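Local coordinates for protein 11S globulin subunit beta (Cucurbita maxima, PDB 2E9Q) that serves as a seed storage protein, a nutrient reservoir of the 11S globulin family whose subunits assemble into hexamers, at residues 62-76 with 147-161. Residues are numbered along the deposited sequence; the frame is centred on the assembly and turned at random.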
loop_
_atom_site.group_PDB
_atom_site.type_symbol
_atom_site.label_atom_id
_atom_site.label_comp_id
_atom_site.label_asym_id
_atom_site.label_seq_id
_atom_site.Cartn_x
_atom_site.Cartn_y
_atom_site.Cartn_z
ATOM N N GLY A 62 -2.516 -4.499 13.322
ATOM C CA GLY A 62 -2.514 -3.064 13.510
ATOM C C GLY A 62 -3.908 -2.569 13.850
ATOM O O GLY A 62 -4.432 -1.637 13.235
ATOM N N VAL A 63 -4.525 -3.205 14.833
ATOM C CA VAL A 63 -5.855 -2.806 15.236
ATOM C C VAL A 63 -5.826 -2.299 16.671
ATOM O O VAL A 63 -4.917 -2.627 17.445
ATOM C CB VAL A 63 -6.863 -3.996 15.143
ATOM C CG1 VAL A 63 -6.709 -4.708 13.810
ATOM C CG2 VAL A 63 -6.648 -4.965 16.285
ATOM N N ASN A 64 -6.818 -1.484 17.004
ATOM C CA ASN A 64 -6.979 -0.943 18.341
ATOM C C ASN A 64 -8.465 -1.079 18.631
ATOM O O ASN A 64 -9.293 -1.027 17.712
ATOM C CB ASN A 64 -6.609 0.538 18.395
ATOM C CG ASN A 64 -5.192 0.811 17.950
ATOM O OD1 ASN A 64 -4.861 0.693 16.764
ATOM N ND2 ASN A 64 -4.342 1.183 18.898
ATOM N N MET A 65 -8.802 -1.269 19.902
ATOM C CA MET A 65 -10.194 -1.391 20.325
ATOM C C MET A 65 -10.405 -0.489 21.537
ATOM O O MET A 65 -9.630 -0.519 22.496
ATOM C CB MET A 65 -10.513 -2.839 20.703
ATOM C CG MET A 65 -12.001 -3.138 20.886
ATOM S SD MET A 65 -12.902 -3.188 19.321
ATOM C CE MET A 65 -12.188 -4.638 18.588
ATOM N N ILE A 66 -11.459 0.314 21.485
ATOM C CA ILE A 66 -11.790 1.237 22.555
ATOM C C ILE A 66 -13.283 1.127 22.832
ATOM O O ILE A 66 -14.081 0.945 21.907
ATOM C CB ILE A 66 -11.468 2.672 22.132
ATOM C CG1 ILE A 66 -9.979 2.783 21.821
ATOM C CG2 ILE A 66 -11.882 3.659 23.209
ATOM C CD1 ILE A 66 -9.573 4.129 21.283
ATOM N N ARG A 67 -13.660 1.199 24.107
ATOM C CA ARG A 67 -15.067 1.138 24.479
ATOM C C ARG A 67 -15.386 2.361 25.319
ATOM O O ARG A 67 -14.748 2.625 26.344
ATOM C CB ARG A 67 -15.395 -0.144 25.254
ATOM C CG ARG A 67 -16.858 -0.221 25.743
ATOM C CD ARG A 67 -17.219 -1.619 26.236
ATOM N NE ARG A 67 -16.305 -2.063 27.287
ATOM C CZ ARG A 67 -16.161 -3.323 27.686
ATOM N NH1 ARG A 67 -15.296 -3.610 28.651
ATOM N NH2 ARG A 67 -16.867 -4.299 27.126
ATOM N N HIS A 68 -16.367 3.125 24.859
ATOM C CA HIS A 68 -16.780 4.320 25.558
ATOM C C HIS A 68 -18.122 4.092 26.222
ATOM O O HIS A 68 -19.040 3.533 25.630
ATOM C CB HIS A 68 -16.897 5.488 24.585
ATOM C CG HIS A 68 -15.586 6.085 24.185
ATOM N ND1 HIS A 68 -15.270 6.379 22.877
ATOM C CD2 HIS A 68 -14.538 6.509 24.929
ATOM C CE1 HIS A 68 -14.086 6.963 22.833
ATOM N NE2 HIS A 68 -13.621 7.054 24.067
ATOM N N THR A 69 -18.231 4.530 27.465
ATOM C CA THR A 69 -19.471 4.397 28.197
ATOM C C THR A 69 -19.837 5.805 28.599
ATOM O O THR A 69 -19.214 6.397 29.481
ATOM C CB THR A 69 -19.296 3.506 29.429
ATOM O OG1 THR A 69 -19.094 2.150 28.997
ATOM C CG2 THR A 69 -20.529 3.573 30.309
ATOM N N ILE A 70 -20.842 6.350 27.925
ATOM C CA ILE A 70 -21.269 7.709 28.183
ATOM C C ILE A 70 -22.596 7.713 28.908
ATOM O O ILE A 70 -23.589 7.142 28.444
ATOM C CB ILE A 70 -21.373 8.489 26.859
ATOM C CG1 ILE A 70 -20.044 8.358 26.105
ATOM C CG2 ILE A 70 -21.697 9.967 27.127
ATOM C CD1 ILE A 70 -20.093 8.860 24.696
ATOM N N ARG A 71 -22.607 8.354 30.067
ATOM C CA ARG A 71 -23.818 8.412 30.866
ATOM C C ARG A 71 -24.742 9.491 30.324
ATOM O O ARG A 71 -24.301 10.402 29.616
ATOM C CB ARG A 71 -23.464 8.743 32.316
ATOM C CG ARG A 71 -22.441 7.816 32.946
ATOM C CD ARG A 71 -21.768 8.495 34.130
ATOM N NE ARG A 71 -20.667 7.697 34.657
ATOM C CZ ARG A 71 -19.627 8.203 35.301
ATOM N NH1 ARG A 71 -19.541 9.509 35.499
ATOM N NH2 ARG A 71 -18.668 7.404 35.738
ATOM N N PRO A 72 -26.045 9.395 30.639
ATOM C CA PRO A 72 -27.036 10.371 30.179
ATOM C C PRO A 72 -26.532 11.799 30.296
ATOM O O PRO A 72 -25.924 12.173 31.300
ATOM C CB PRO A 72 -28.221 10.086 31.078
ATOM C CG PRO A 72 -28.171 8.583 31.163
ATOM C CD PRO A 72 -26.692 8.345 31.448
ATOM N N LYS A 73 -26.776 12.581 29.248
ATOM C CA LYS A 73 -26.350 13.974 29.189
ATOM C C LYS A 73 -24.841 14.061 28.999
ATOM O O LYS A 73 -24.246 15.126 29.159
ATOM C CB LYS A 73 -26.753 14.730 30.464
ATOM C CG LYS A 73 -28.258 14.742 30.756
ATOM C CD LYS A 73 -29.057 15.408 29.637
ATOM C CE LYS A 73 -30.559 15.362 29.910
ATOM N NZ LYS A 73 -31.368 15.944 28.795
ATOM N N GLY A 74 -24.228 12.936 28.649
ATOM C CA GLY A 74 -22.791 12.916 28.445
ATOM C C GLY A 74 -22.357 13.348 27.058
ATOM O O GLY A 74 -22.984 12.999 26.061
ATOM N N LEU A 75 -21.272 14.110 26.997
ATOM C CA LEU A 75 -20.742 14.585 25.732
ATOM C C LEU A 75 -19.269 14.197 25.531
ATOM O O LEU A 75 -18.394 14.650 26.262
ATOM C CB LEU A 75 -20.874 16.110 25.651
ATOM C CG LEU A 75 -20.175 16.792 24.464
ATOM C CD1 LEU A 75 -20.924 16.480 23.166
ATOM C CD2 LEU A 75 -20.098 18.303 24.699
ATOM N N LEU A 76 -19.004 13.342 24.549
ATOM C CA LEU A 76 -17.636 12.955 24.239
ATOM C C LEU A 76 -17.126 14.123 23.423
ATOM O O LEU A 76 -17.645 14.409 22.346
ATOM C CB LEU A 76 -17.611 11.675 23.403
ATOM C CG LEU A 76 -16.268 11.244 22.792
ATOM C CD1 LEU A 76 -15.199 11.075 23.873
ATOM C CD2 LEU A 76 -16.481 9.935 22.026
ATOM N N MET A 147 -19.857 12.955 20.178
ATOM C CA MET A 147 -21.083 12.215 20.388
ATOM C C MET A 147 -21.720 12.587 21.711
ATOM O O MET A 147 -21.025 12.853 22.699
ATOM C CB MET A 147 -20.808 10.715 20.323
ATOM C CG MET A 147 -20.383 10.256 18.936
ATOM S SD MET A 147 -19.974 8.519 18.839
ATOM C CE MET A 147 -18.202 8.590 19.081
ATOM N N TYR A 148 -23.049 12.626 21.702
ATOM C CA TYR A 148 -23.834 12.988 22.862
ATOM C C TYR A 148 -24.883 11.925 23.135
ATOM O O TYR A 148 -25.501 11.394 22.217
ATOM C CB TYR A 148 -24.518 14.333 22.619
ATOM C CG TYR A 148 -25.554 14.693 23.657
ATOM C CD1 TYR A 148 -25.182 15.253 24.879
ATOM C CD2 TYR A 148 -26.906 14.446 23.428
ATOM C CE1 TYR A 148 -26.137 15.560 25.850
ATOM C CE2 TYR A 148 -27.870 14.745 24.392
ATOM C CZ TYR A 148 -27.475 15.303 25.598
ATOM O OH TYR A 148 -28.421 15.602 26.545
ATOM N N ASN A 149 -25.074 11.615 24.407
ATOM C CA ASN A 149 -26.057 10.630 24.812
ATOM C C ASN A 149 -27.334 11.402 25.147
ATOM O O ASN A 149 -27.320 12.294 26.000
ATOM C CB ASN A 149 -25.556 9.875 26.047
ATOM C CG ASN A 149 -26.512 8.791 26.499
ATOM O OD1 ASN A 149 -27.422 8.402 25.767
ATOM N ND2 ASN A 149 -26.298 8.281 27.714
ATOM N N ARG A 150 -28.425 11.074 24.463
ATOM C CA ARG A 150 -29.699 11.744 24.708
ATOM C C ARG A 150 -30.724 10.755 25.255
ATOM O O ARG A 150 -31.907 11.064 25.358
ATOM C CB ARG A 150 -30.223 12.405 23.420
ATOM C CG ARG A 150 -30.905 11.486 22.410
ATOM C CD ARG A 150 -31.362 12.314 21.196
ATOM N NE ARG A 150 -32.422 11.693 20.396
ATOM C CZ ARG A 150 -32.250 10.675 19.554
ATOM N NH1 ARG A 150 -31.051 10.136 19.381
ATOM N NH2 ARG A 150 -33.287 10.199 18.874
ATOM N N GLY A 151 -30.257 9.559 25.605
ATOM C CA GLY A 151 -31.147 8.547 26.145
ATOM C C GLY A 151 -31.075 8.480 27.659
ATOM O O GLY A 151 -30.385 9.280 28.287
ATOM N N GLN A 152 -31.785 7.523 28.249
ATOM C CA GLN A 152 -31.789 7.368 29.700
ATOM C C GLN A 152 -30.781 6.329 30.155
ATOM O O GLN A 152 -30.297 6.380 31.285
ATOM C CB GLN A 152 -33.187 6.981 30.201
ATOM C CG GLN A 152 -34.228 8.053 29.969
ATOM C CD GLN A 152 -33.844 9.386 30.589
ATOM O OE1 GLN A 152 -34.455 10.416 30.299
ATOM N NE2 GLN A 152 -32.832 9.373 31.455
ATOM N N SER A 153 -30.478 5.383 29.276
ATOM C CA SER A 153 -29.506 4.337 29.573
ATOM C C SER A 153 -28.122 4.886 29.244
ATOM O O SER A 153 -28.000 5.973 28.685
ATOM C CB SER A 153 -29.759 3.111 28.695
ATOM O OG SER A 153 -29.324 3.355 27.365
ATOM N N ASP A 154 -27.080 4.139 29.586
ATOM C CA ASP A 154 -25.722 4.575 29.269
ATOM C C ASP A 154 -25.484 4.303 27.788
ATOM O O ASP A 154 -25.960 3.312 27.249
ATOM C CB ASP A 154 -24.675 3.792 30.073
ATOM C CG ASP A 154 -24.707 4.104 31.557
ATOM O OD1 ASP A 154 -24.548 5.285 31.939
ATOM O OD2 ASP A 154 -24.877 3.152 32.346
ATOM N N LEU A 155 -24.735 5.177 27.137
ATOM C CA LEU A 155 -24.431 4.996 25.725
ATOM C C LEU A 155 -23.132 4.188 25.637
ATOM O O LEU A 155 -22.084 4.684 26.038
ATOM C CB LEU A 155 -24.224 6.362 25.073
ATOM C CG LEU A 155 -24.625 6.571 23.617
ATOM C CD1 LEU A 155 -23.823 7.734 23.076
ATOM C CD2 LEU A 155 -24.392 5.314 22.794
ATOM N N VAL A 156 -23.201 2.958 25.129
ATOM C CA VAL A 156 -22.011 2.104 24.997
ATOM C C VAL A 156 -21.550 1.977 23.534
ATOM O O VAL A 156 -22.272 1.440 22.682
ATOM C CB VAL A 156 -22.270 0.680 25.577
ATOM C CG1 VAL A 156 -20.999 -0.161 25.512
ATOM C CG2 VAL A 156 -22.757 0.783 27.027
ATOM N N LEU A 157 -20.336 2.461 23.267
ATOM C CA LEU A 157 -19.749 2.457 21.928
ATOM C C LEU A 157 -18.481 1.617 21.757
ATOM O O LEU A 157 -17.480 1.814 22.463
ATOM C CB LEU A 157 -19.419 3.884 21.530
ATOM C CG LEU A 157 -20.566 4.851 21.813
ATOM C CD1 LEU A 157 -20.072 6.282 21.728
ATOM C CD2 LEU A 157 -21.687 4.575 20.835
ATOM N N ILE A 158 -18.522 0.702 20.795
ATOM C CA ILE A 158 -17.382 -0.146 20.493
ATOM C C ILE A 158 -16.620 0.469 19.312
ATOM O O ILE A 158 -17.058 0.392 18.165
ATOM C CB ILE A 158 -17.845 -1.562 20.131
ATOM C CG1 ILE A 158 -18.820 -2.080 21.196
ATOM C CG2 ILE A 158 -16.634 -2.475 20.006
ATOM C CD1 ILE A 158 -18.252 -2.084 22.618
ATOM N N VAL A 159 -15.483 1.084 19.614
ATOM C CA VAL A 159 -14.650 1.749 18.624
ATOM C C VAL A 159 -13.492 0.921 18.079
ATOM O O VAL A 159 -12.557 0.593 18.809
ATOM C CB VAL A 159 -14.049 3.026 19.206
ATOM C CG1 VAL A 159 -13.245 3.767 18.134
ATOM C CG2 VAL A 159 -15.158 3.899 19.795
ATOM N N PHE A 160 -13.559 0.602 16.790
ATOM C CA PHE A 160 -12.524 -0.151 16.111
ATOM C C PHE A 160 -11.705 0.798 15.236
ATOM O O PHE A 160 -12.245 1.518 14.388
ATOM C CB PHE A 160 -13.154 -1.246 15.266
ATOM C CG PHE A 160 -12.182 -1.968 14.381
ATOM C CD1 PHE A 160 -12.082 -1.646 13.031
ATOM C CD2 PHE A 160 -11.388 -2.997 14.889
ATOM C CE1 PHE A 160 -11.204 -2.342 12.190
ATOM C CE2 PHE A 160 -10.506 -3.704 14.061
ATOM C CZ PHE A 160 -10.414 -3.376 12.706
ATOM N N ALA A 161 -10.399 0.813 15.473
ATOM C CA ALA A 161 -9.484 1.667 14.732
ATOM C C ALA A 161 -8.412 0.805 14.103
ATOM O O ALA A 161 -7.884 -0.115 14.735
ATOM C CB ALA A 161 -8.854 2.693 15.663
#
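Strands 63-70 and 155-161 run antiparallel through four hydrogen-bonded pairs, Asn64 with Ala161 to Ile70 with Leu155, where Leu155 N meets Ile70 O at 2.6 Å. Beyond the turn at Arg71 to Gly74 a second, shorter ladder pairs 74-76 with 147-149; Leu76 N reaches Met147 O at 2.8 Å.

Apolar contacts fall on both faces. On one, the CD1 methyls of Ile70 and Leu157 meet at 3.9 Å; on the other, Ile158 CD1 lies alongside Arg67 CD, 3.8 Å away. Val63 CB packs against Phe160 CE2. Farther out, Arg67 NE forms a salt bridge with Glu49 and NH2 a hydrogen bond with Tyr348 OH. Passing from one sheet to the other in both segments, the chain links the two sheets of the N-terminal cupin beta-barrel.

Within 147-161, Asn149 CG stands anti to its N (chi1 -178°), setting the amide between the 71-74 turn and loop 150-154, with ND2 3.0 Å from Ile70 O. OD1 accepts Gly151 N, from above the carbonyl plane, in an Asx turn; ND2 gives Ser153 O, lying in the Asn149 amide plane, a nearly straight bond (175°). A leucine here would probably leave Gly151 N and Ser153 O without these partners and free the loop to shift against Pro72.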